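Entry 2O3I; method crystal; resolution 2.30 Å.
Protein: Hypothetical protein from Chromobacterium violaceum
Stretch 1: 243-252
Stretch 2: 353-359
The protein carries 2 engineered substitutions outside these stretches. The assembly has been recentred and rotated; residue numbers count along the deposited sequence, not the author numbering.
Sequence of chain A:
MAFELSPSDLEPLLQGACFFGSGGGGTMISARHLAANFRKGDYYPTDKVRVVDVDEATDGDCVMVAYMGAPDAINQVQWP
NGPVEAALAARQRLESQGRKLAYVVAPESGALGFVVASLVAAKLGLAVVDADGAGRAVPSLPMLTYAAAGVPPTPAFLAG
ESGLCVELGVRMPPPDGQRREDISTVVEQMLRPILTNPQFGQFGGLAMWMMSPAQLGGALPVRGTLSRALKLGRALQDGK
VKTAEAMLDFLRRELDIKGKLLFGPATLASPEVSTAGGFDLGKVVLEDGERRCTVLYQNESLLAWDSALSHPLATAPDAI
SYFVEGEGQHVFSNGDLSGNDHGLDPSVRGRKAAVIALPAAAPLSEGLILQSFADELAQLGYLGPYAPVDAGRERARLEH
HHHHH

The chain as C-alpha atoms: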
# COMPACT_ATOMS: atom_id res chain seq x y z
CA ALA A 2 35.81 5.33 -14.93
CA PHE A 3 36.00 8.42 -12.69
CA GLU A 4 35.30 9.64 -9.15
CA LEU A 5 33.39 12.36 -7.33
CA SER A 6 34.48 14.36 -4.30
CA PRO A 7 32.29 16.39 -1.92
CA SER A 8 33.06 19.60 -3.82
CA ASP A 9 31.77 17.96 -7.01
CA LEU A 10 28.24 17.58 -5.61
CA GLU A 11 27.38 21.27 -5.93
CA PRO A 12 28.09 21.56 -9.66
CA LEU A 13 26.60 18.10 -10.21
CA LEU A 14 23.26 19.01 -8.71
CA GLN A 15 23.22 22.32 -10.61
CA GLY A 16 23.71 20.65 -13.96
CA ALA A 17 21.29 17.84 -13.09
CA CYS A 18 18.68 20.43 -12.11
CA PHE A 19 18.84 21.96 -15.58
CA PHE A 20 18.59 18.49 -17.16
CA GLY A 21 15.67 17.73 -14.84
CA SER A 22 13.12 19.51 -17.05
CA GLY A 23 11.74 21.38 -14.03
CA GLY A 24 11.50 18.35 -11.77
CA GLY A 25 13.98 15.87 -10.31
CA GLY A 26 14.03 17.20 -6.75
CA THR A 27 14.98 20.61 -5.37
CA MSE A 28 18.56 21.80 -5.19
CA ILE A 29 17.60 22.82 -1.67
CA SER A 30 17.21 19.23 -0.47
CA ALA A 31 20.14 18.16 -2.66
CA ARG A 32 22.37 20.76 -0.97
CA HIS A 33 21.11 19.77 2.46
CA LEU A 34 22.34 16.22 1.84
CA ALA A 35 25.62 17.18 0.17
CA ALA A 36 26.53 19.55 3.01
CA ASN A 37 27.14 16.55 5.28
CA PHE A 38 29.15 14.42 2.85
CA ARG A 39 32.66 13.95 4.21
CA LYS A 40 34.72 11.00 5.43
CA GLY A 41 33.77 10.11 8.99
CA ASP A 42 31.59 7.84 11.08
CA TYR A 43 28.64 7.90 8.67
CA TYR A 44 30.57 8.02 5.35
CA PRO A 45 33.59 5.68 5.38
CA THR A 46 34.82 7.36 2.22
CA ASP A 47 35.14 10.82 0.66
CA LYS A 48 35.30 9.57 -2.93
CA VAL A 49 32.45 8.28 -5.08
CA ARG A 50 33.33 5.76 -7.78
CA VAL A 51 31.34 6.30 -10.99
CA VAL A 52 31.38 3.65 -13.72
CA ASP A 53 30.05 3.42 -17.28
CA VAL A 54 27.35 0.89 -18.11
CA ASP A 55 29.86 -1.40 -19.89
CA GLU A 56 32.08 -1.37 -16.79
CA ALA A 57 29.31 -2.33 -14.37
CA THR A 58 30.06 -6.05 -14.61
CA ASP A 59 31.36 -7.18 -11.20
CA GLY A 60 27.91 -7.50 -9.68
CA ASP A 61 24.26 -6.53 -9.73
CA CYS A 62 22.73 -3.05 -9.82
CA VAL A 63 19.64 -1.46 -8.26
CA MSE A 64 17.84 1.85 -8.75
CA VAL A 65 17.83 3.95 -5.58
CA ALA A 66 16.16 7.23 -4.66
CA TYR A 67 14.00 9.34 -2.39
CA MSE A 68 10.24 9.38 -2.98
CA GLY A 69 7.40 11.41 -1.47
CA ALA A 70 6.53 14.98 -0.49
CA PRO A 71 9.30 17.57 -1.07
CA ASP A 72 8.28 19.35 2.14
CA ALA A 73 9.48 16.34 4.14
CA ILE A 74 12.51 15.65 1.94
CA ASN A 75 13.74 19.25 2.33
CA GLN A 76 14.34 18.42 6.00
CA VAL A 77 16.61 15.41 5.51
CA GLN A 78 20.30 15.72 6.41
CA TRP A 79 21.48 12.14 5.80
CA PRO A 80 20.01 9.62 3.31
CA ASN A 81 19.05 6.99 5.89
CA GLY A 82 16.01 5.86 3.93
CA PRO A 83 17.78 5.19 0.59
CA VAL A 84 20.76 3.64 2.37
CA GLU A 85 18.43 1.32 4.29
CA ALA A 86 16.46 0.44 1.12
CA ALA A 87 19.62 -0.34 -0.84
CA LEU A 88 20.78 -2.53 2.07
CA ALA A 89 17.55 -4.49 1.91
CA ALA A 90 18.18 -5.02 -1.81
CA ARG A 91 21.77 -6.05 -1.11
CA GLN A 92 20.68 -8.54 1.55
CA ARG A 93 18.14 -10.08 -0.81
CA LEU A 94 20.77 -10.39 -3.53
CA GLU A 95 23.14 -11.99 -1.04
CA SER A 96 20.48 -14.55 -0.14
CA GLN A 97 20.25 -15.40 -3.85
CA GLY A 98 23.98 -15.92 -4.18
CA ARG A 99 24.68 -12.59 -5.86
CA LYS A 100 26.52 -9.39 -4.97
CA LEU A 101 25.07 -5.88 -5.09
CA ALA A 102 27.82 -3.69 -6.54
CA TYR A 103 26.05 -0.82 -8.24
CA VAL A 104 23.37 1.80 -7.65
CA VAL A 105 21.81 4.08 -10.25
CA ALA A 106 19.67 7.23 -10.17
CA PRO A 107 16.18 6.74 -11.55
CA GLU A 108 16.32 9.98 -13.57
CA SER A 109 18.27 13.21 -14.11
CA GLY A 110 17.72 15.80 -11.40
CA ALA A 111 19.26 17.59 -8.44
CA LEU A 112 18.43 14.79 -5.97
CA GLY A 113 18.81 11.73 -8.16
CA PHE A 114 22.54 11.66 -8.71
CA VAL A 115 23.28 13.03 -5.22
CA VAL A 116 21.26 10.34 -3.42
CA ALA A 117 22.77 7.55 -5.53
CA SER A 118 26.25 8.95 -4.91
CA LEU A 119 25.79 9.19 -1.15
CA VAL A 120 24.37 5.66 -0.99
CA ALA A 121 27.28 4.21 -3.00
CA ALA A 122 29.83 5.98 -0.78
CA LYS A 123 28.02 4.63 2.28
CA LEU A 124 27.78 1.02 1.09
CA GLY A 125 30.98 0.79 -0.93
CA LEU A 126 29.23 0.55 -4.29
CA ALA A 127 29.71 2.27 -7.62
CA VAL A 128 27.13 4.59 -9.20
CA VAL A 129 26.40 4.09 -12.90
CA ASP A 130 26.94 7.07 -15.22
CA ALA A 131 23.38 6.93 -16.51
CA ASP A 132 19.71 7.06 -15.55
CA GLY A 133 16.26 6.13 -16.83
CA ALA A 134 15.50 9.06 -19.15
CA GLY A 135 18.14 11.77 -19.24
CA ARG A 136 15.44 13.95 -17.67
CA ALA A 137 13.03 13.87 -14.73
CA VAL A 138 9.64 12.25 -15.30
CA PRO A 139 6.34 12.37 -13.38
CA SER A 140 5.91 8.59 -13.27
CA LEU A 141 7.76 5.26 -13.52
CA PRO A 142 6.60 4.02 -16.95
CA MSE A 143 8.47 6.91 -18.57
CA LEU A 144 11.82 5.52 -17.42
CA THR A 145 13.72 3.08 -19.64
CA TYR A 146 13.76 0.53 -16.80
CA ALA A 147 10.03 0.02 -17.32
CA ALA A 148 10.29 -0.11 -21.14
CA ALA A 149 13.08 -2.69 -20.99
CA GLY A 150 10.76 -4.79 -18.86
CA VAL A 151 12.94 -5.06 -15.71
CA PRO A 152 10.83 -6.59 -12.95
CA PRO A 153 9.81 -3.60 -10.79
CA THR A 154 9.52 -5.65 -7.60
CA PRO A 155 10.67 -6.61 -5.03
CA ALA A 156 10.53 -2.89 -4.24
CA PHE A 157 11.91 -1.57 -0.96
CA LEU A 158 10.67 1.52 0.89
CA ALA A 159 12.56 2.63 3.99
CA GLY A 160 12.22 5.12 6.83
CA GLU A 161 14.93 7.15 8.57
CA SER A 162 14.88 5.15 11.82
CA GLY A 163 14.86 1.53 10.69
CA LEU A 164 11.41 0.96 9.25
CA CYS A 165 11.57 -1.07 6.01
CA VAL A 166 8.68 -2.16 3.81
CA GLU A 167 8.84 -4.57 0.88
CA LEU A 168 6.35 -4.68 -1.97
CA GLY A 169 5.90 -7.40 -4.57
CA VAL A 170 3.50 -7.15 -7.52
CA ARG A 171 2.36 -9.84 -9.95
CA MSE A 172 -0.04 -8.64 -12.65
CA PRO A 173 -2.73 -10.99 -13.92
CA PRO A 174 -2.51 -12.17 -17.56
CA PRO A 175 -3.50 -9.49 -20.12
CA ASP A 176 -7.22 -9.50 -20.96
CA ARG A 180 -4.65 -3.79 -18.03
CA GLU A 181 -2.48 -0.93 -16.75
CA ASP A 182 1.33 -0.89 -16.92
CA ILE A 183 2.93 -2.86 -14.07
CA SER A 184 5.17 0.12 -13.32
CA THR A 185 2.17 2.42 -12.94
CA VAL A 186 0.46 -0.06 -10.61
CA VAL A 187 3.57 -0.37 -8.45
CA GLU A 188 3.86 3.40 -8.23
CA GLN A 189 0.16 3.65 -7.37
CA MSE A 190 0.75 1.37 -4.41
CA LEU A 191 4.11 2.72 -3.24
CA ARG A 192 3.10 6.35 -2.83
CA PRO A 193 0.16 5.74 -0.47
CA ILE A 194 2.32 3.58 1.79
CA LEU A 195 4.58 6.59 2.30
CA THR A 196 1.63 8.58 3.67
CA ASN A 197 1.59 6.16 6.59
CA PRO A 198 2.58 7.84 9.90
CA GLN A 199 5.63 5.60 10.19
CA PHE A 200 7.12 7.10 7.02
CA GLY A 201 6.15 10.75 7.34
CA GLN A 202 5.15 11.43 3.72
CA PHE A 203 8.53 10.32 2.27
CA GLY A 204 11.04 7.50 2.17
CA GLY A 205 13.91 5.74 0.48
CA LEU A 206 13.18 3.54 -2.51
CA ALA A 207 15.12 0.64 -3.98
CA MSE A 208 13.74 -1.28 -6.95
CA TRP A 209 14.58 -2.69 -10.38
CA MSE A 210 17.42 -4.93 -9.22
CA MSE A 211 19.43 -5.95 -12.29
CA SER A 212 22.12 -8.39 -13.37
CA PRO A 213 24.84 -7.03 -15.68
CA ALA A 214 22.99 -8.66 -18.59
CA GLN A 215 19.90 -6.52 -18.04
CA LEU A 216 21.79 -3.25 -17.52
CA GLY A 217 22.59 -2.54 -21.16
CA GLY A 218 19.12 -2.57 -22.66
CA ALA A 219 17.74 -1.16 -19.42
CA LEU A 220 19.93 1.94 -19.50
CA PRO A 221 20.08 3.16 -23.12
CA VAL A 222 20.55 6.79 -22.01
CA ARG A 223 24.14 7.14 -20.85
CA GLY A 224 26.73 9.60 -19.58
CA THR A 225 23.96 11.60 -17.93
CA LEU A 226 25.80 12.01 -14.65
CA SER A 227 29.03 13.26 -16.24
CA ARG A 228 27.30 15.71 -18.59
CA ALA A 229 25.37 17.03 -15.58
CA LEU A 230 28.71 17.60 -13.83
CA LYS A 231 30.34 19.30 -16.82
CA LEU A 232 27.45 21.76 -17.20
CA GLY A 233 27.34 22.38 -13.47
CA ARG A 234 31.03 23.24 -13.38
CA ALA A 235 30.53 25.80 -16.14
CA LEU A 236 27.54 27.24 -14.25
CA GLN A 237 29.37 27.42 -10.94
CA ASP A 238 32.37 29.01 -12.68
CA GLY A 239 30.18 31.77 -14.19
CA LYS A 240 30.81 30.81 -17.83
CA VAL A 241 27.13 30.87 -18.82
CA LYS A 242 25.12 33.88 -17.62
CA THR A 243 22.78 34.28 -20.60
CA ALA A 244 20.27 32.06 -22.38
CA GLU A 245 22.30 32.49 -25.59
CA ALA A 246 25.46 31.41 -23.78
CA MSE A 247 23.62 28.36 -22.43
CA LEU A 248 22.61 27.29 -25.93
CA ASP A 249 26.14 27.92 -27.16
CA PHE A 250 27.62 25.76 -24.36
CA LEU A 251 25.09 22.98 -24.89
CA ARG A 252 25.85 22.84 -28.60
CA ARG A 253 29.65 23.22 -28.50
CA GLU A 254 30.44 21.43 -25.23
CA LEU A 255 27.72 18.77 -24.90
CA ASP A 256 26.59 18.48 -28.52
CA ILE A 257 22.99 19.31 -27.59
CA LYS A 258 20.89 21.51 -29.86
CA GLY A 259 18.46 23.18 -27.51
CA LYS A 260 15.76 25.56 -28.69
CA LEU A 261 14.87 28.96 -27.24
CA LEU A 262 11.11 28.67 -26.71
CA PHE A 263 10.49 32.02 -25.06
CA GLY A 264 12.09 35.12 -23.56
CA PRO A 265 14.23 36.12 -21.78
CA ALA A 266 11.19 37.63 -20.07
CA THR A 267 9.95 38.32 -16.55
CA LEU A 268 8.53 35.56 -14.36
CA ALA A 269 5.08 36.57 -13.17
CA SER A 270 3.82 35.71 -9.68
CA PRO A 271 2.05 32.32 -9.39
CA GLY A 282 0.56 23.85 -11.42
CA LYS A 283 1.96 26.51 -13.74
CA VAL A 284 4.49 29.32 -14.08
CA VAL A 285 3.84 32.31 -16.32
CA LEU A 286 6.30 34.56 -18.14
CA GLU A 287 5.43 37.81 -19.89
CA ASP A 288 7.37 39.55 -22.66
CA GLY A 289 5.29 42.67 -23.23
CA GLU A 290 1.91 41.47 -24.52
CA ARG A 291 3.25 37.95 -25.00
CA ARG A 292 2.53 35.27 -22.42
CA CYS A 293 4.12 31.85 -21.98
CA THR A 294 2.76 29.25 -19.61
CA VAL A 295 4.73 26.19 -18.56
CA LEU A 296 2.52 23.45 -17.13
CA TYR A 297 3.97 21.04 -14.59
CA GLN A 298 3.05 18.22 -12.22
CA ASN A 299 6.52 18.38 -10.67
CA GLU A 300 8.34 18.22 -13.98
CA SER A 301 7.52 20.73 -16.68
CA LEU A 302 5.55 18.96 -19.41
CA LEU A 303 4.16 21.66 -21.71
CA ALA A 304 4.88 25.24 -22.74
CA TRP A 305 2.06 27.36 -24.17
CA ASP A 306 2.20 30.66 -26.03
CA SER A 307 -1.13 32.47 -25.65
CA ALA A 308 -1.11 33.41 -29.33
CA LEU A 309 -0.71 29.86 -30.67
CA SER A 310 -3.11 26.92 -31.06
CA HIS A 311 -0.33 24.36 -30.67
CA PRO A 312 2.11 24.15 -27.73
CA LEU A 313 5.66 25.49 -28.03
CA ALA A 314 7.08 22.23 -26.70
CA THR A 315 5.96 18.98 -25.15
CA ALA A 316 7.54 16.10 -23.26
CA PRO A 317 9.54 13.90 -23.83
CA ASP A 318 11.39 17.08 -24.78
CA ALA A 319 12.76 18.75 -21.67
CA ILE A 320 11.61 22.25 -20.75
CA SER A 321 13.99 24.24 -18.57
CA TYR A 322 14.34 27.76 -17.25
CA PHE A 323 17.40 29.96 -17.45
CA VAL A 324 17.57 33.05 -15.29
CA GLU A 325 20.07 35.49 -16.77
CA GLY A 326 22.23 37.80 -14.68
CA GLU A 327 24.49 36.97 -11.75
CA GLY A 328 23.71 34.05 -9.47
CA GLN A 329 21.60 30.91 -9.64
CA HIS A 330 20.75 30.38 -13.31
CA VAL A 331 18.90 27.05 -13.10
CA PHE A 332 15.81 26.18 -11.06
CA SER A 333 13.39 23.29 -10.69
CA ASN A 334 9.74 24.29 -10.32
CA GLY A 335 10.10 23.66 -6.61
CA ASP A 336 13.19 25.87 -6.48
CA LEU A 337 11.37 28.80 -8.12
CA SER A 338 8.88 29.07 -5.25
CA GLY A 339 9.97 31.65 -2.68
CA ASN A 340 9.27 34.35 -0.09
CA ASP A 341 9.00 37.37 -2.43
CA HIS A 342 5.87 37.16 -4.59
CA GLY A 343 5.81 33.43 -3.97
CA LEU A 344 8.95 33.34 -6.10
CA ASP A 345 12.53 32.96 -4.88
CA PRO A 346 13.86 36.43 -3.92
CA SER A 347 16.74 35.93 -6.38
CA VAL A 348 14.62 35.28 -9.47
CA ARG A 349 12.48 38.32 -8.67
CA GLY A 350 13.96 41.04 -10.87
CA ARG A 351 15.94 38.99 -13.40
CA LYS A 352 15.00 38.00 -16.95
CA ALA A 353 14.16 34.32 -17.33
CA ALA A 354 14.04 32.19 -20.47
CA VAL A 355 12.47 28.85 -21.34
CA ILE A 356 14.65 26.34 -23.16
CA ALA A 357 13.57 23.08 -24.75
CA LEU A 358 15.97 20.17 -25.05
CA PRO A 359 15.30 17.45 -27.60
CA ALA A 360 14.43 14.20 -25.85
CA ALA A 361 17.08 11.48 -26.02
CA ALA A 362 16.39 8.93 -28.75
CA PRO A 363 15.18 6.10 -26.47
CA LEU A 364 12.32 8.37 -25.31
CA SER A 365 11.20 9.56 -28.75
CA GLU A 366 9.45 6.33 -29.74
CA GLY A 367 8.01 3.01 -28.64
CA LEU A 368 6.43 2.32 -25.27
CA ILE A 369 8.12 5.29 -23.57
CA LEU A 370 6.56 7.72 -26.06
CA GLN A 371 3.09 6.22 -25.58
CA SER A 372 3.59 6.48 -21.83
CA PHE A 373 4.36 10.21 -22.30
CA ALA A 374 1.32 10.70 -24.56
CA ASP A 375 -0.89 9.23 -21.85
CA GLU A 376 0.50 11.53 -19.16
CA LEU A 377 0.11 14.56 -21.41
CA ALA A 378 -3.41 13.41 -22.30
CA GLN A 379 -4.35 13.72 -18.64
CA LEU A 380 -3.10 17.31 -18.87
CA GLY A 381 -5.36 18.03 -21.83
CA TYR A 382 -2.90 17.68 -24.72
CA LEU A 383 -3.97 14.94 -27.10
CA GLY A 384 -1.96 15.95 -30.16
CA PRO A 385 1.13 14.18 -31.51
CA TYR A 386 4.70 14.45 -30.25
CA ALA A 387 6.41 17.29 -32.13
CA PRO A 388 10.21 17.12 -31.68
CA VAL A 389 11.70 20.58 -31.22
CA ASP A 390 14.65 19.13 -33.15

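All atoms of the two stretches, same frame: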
# COMPACT_ATOMS: atom_id res chain seq x y z
N THR A 243 23.86 33.89 -19.71
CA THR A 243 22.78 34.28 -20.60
C THR A 243 22.21 33.06 -21.30
O THR A 243 22.90 32.06 -21.50
CB THR A 243 23.26 35.24 -21.71
OG1 THR A 243 24.28 34.59 -22.48
CG2 THR A 243 23.82 36.52 -21.11
N ALA A 244 20.94 33.15 -21.68
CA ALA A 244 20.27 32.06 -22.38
C ALA A 244 21.05 31.70 -23.65
O ALA A 244 21.22 30.52 -23.96
CB ALA A 244 18.84 32.47 -22.74
N GLU A 245 21.53 32.71 -24.36
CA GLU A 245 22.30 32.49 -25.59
C GLU A 245 23.57 31.71 -25.27
O GLU A 245 23.94 30.78 -26.00
CB GLU A 245 22.67 33.82 -26.23
CG GLU A 245 23.35 33.69 -27.59
CD GLU A 245 23.79 35.03 -28.16
OE1 GLU A 245 23.04 36.02 -28.01
OE2 GLU A 245 24.88 35.10 -28.76
N ALA A 246 24.24 32.09 -24.19
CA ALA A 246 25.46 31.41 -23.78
C ALA A 246 25.16 29.96 -23.40
O ALA A 246 25.98 29.08 -23.63
CB ALA A 246 26.10 32.14 -22.60
N MSE A 247 23.99 29.72 -22.82
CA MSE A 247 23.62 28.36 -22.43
C MSE A 247 23.49 27.50 -23.67
O MSE A 247 24.02 26.38 -23.72
CB MSE A 247 22.30 28.37 -21.64
CG MSE A 247 21.71 26.99 -21.37
SE MSE A 247 22.92 25.75 -20.49
CE MSE A 247 22.28 25.93 -18.68
N LEU A 248 22.79 28.02 -24.68
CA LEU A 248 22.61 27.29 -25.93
C LEU A 248 23.96 27.06 -26.61
O LEU A 248 24.20 25.99 -27.17
CB LEU A 248 21.68 28.07 -26.87
CG LEU A 248 20.23 28.23 -26.39
CD1 LEU A 248 19.51 29.16 -27.34
CD2 LEU A 248 19.53 26.87 -26.33
N ASP A 249 24.83 28.06 -26.56
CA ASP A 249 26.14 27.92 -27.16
C ASP A 249 26.89 26.77 -26.48
O ASP A 249 27.38 25.86 -27.15
CB ASP A 249 26.95 29.22 -27.04
CG ASP A 249 26.46 30.31 -28.00
OD1 ASP A 249 25.49 30.05 -28.75
OD2 ASP A 249 27.04 31.42 -28.02
N PHE A 250 26.93 26.79 -25.15
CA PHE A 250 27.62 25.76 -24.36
C PHE A 250 27.07 24.37 -24.66
O PHE A 250 27.83 23.42 -24.89
CB PHE A 250 27.47 26.04 -22.85
CG PHE A 250 28.23 25.06 -21.98
CD1 PHE A 250 29.58 25.25 -21.71
CD2 PHE A 250 27.60 23.94 -21.45
CE1 PHE A 250 30.29 24.34 -20.93
CE2 PHE A 250 28.30 23.02 -20.68
CZ PHE A 250 29.65 23.22 -20.42
N LEU A 251 25.75 24.26 -24.63
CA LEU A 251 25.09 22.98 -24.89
C LEU A 251 25.50 22.41 -26.24
O LEU A 251 25.79 21.22 -26.35
CB LEU A 251 23.57 23.16 -24.86
CG LEU A 251 22.91 23.46 -23.51
CD1 LEU A 251 21.46 23.88 -23.74
CD2 LEU A 251 22.98 22.25 -22.60
N ARG A 252 25.52 23.27 -27.25
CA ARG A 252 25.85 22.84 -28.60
C ARG A 252 27.32 22.48 -28.77
O ARG A 252 27.65 21.39 -29.24
CB ARG A 252 25.46 23.93 -29.60
CG ARG A 252 25.63 23.53 -31.05
CD ARG A 252 25.30 24.69 -31.98
NE ARG A 252 26.20 25.83 -31.78
CZ ARG A 252 25.92 26.89 -31.02
NH1 ARG A 252 24.75 26.98 -30.38
NH2 ARG A 252 26.81 27.87 -30.91
N ALA A 353 14.11 35.77 -17.20
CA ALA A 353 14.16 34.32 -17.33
C ALA A 353 13.73 33.84 -18.72
O ALA A 353 12.85 34.44 -19.35
CB ALA A 353 13.26 33.69 -16.27
N ALA A 354 14.35 32.76 -19.17
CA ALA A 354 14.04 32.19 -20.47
C ALA A 354 13.58 30.75 -20.30
O ALA A 354 13.80 30.13 -19.26
CB ALA A 354 15.25 32.24 -21.37
N VAL A 355 12.94 30.23 -21.34
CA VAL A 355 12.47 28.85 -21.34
C VAL A 355 13.17 28.16 -22.49
O VAL A 355 13.07 28.57 -23.65
CB VAL A 355 10.95 28.78 -21.55
CG1 VAL A 355 10.49 27.33 -21.51
CG2 VAL A 355 10.23 29.61 -20.48
N ILE A 356 13.91 27.10 -22.16
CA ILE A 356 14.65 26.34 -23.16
C ILE A 356 14.13 24.92 -23.27
O ILE A 356 13.82 24.27 -22.27
CB ILE A 356 16.16 26.30 -22.81
CG1 ILE A 356 16.75 27.71 -22.92
CG2 ILE A 356 16.91 25.35 -23.75
CD1 ILE A 356 18.20 27.83 -22.49
N ALA A 357 14.02 24.44 -24.51
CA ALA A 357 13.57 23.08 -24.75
C ALA A 357 14.78 22.27 -25.19
O ALA A 357 15.62 22.74 -25.95
CB ALA A 357 12.50 23.06 -25.83
N LEU A 358 14.88 21.05 -24.68
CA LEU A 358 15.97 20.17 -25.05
C LEU A 358 15.35 18.96 -25.74
O LEU A 358 14.40 18.35 -25.24
CB LEU A 358 16.75 19.73 -23.81
CG LEU A 358 17.36 20.82 -22.91
CD1 LEU A 358 18.00 20.16 -21.68
CD2 LEU A 358 18.39 21.63 -23.69
N PRO A 359 15.87 18.61 -26.91
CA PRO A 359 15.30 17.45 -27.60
C PRO A 359 15.46 16.19 -26.75
O PRO A 359 16.53 15.93 -26.19
CB PRO A 359 16.08 17.41 -28.91
CG PRO A 359 17.37 18.14 -28.59
CD PRO A 359 16.89 19.28 -27.74

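How does the strand present itself to the helix at its start? A353 opens stretch 2 with its CA-to-CB bond pointing away from the helix, and A354 follows with its own pointing toward it. That methyl meets the first residue of the helix: A354 CB lies 3.8 Å from A244 CB, ordinary van der Waals contact between two apolar carbons. Both side chains are single methyl groups, and the backbones lie close together here, with A354 CA and A244 CA 6.5 Å apart. The start of the helix is secured separately. T243, at the N-cap position with chi1 in the p well, accepts a hydrogen bond through its side chain, A246 N to T243 OG1 at 3.0 Å. This satisfies an amide that has no preceding helical carbonyl to bond with, and T243 itself makes no contact with the strand.

Which residue carries the middle of the contact? V355 points away, as the alternation of an extended strand requires, and the next residue, I356, points back toward the helix. I356 has the largest area covered by the other stretch, 73 Å², and it touches three helical residues. Its CD1 lies 3.8 Å from CG of the selenomethionine M247, and the same CD1 is 4.3 Å from the backbone oxygen A244 O. L248 CD2 lies 4.0 Å from I356 CG2 and 4.2 Å from I356 CD1, so both branches of the isoleucine reach it. L248 leaves the helix sideways, but the end of its side chain comes nearer to the strand, which lets it join M247 around the isoleucine. With chi1 at m and chi2 at t, I356 brings CD1 up to A244 and M247, residues about one helical turn apart on the same side of the helix.

What happens as the strand runs out? A357 points away and has no close contact with the helix. L358 then departs sideways, yet its end comes nearer, and L358 CD2 reaches L251 CD1 at 3.8 Å. Both leucines have chi1 at m and chi2 at t. Here the backbones stand farther apart than at the start, L358 CA to L251 CA being 9.5 Å, so two longer side chains span the wider gap. P359, beyond the strand, stays out of reach.

What kind of association do these pairs add up to? It is chiefly apolar side-chain packing: no hydrogen bond crosses between the stretches, and the helix's main-chain bonds run along its own axis, as in L251 N to M247 O at 2.9 Å. The two elements run in nearly the same direction, their axes 24° apart, so contacts at A244, M247, L248 and L251 follow the strand's order from A354 to L358. Polar chemistry lies off this face: R252 NH2 and D249 OD1, 3.3 Å apart, form a salt bridge whose hydrogen bond is weak, and neither residue touches the strand.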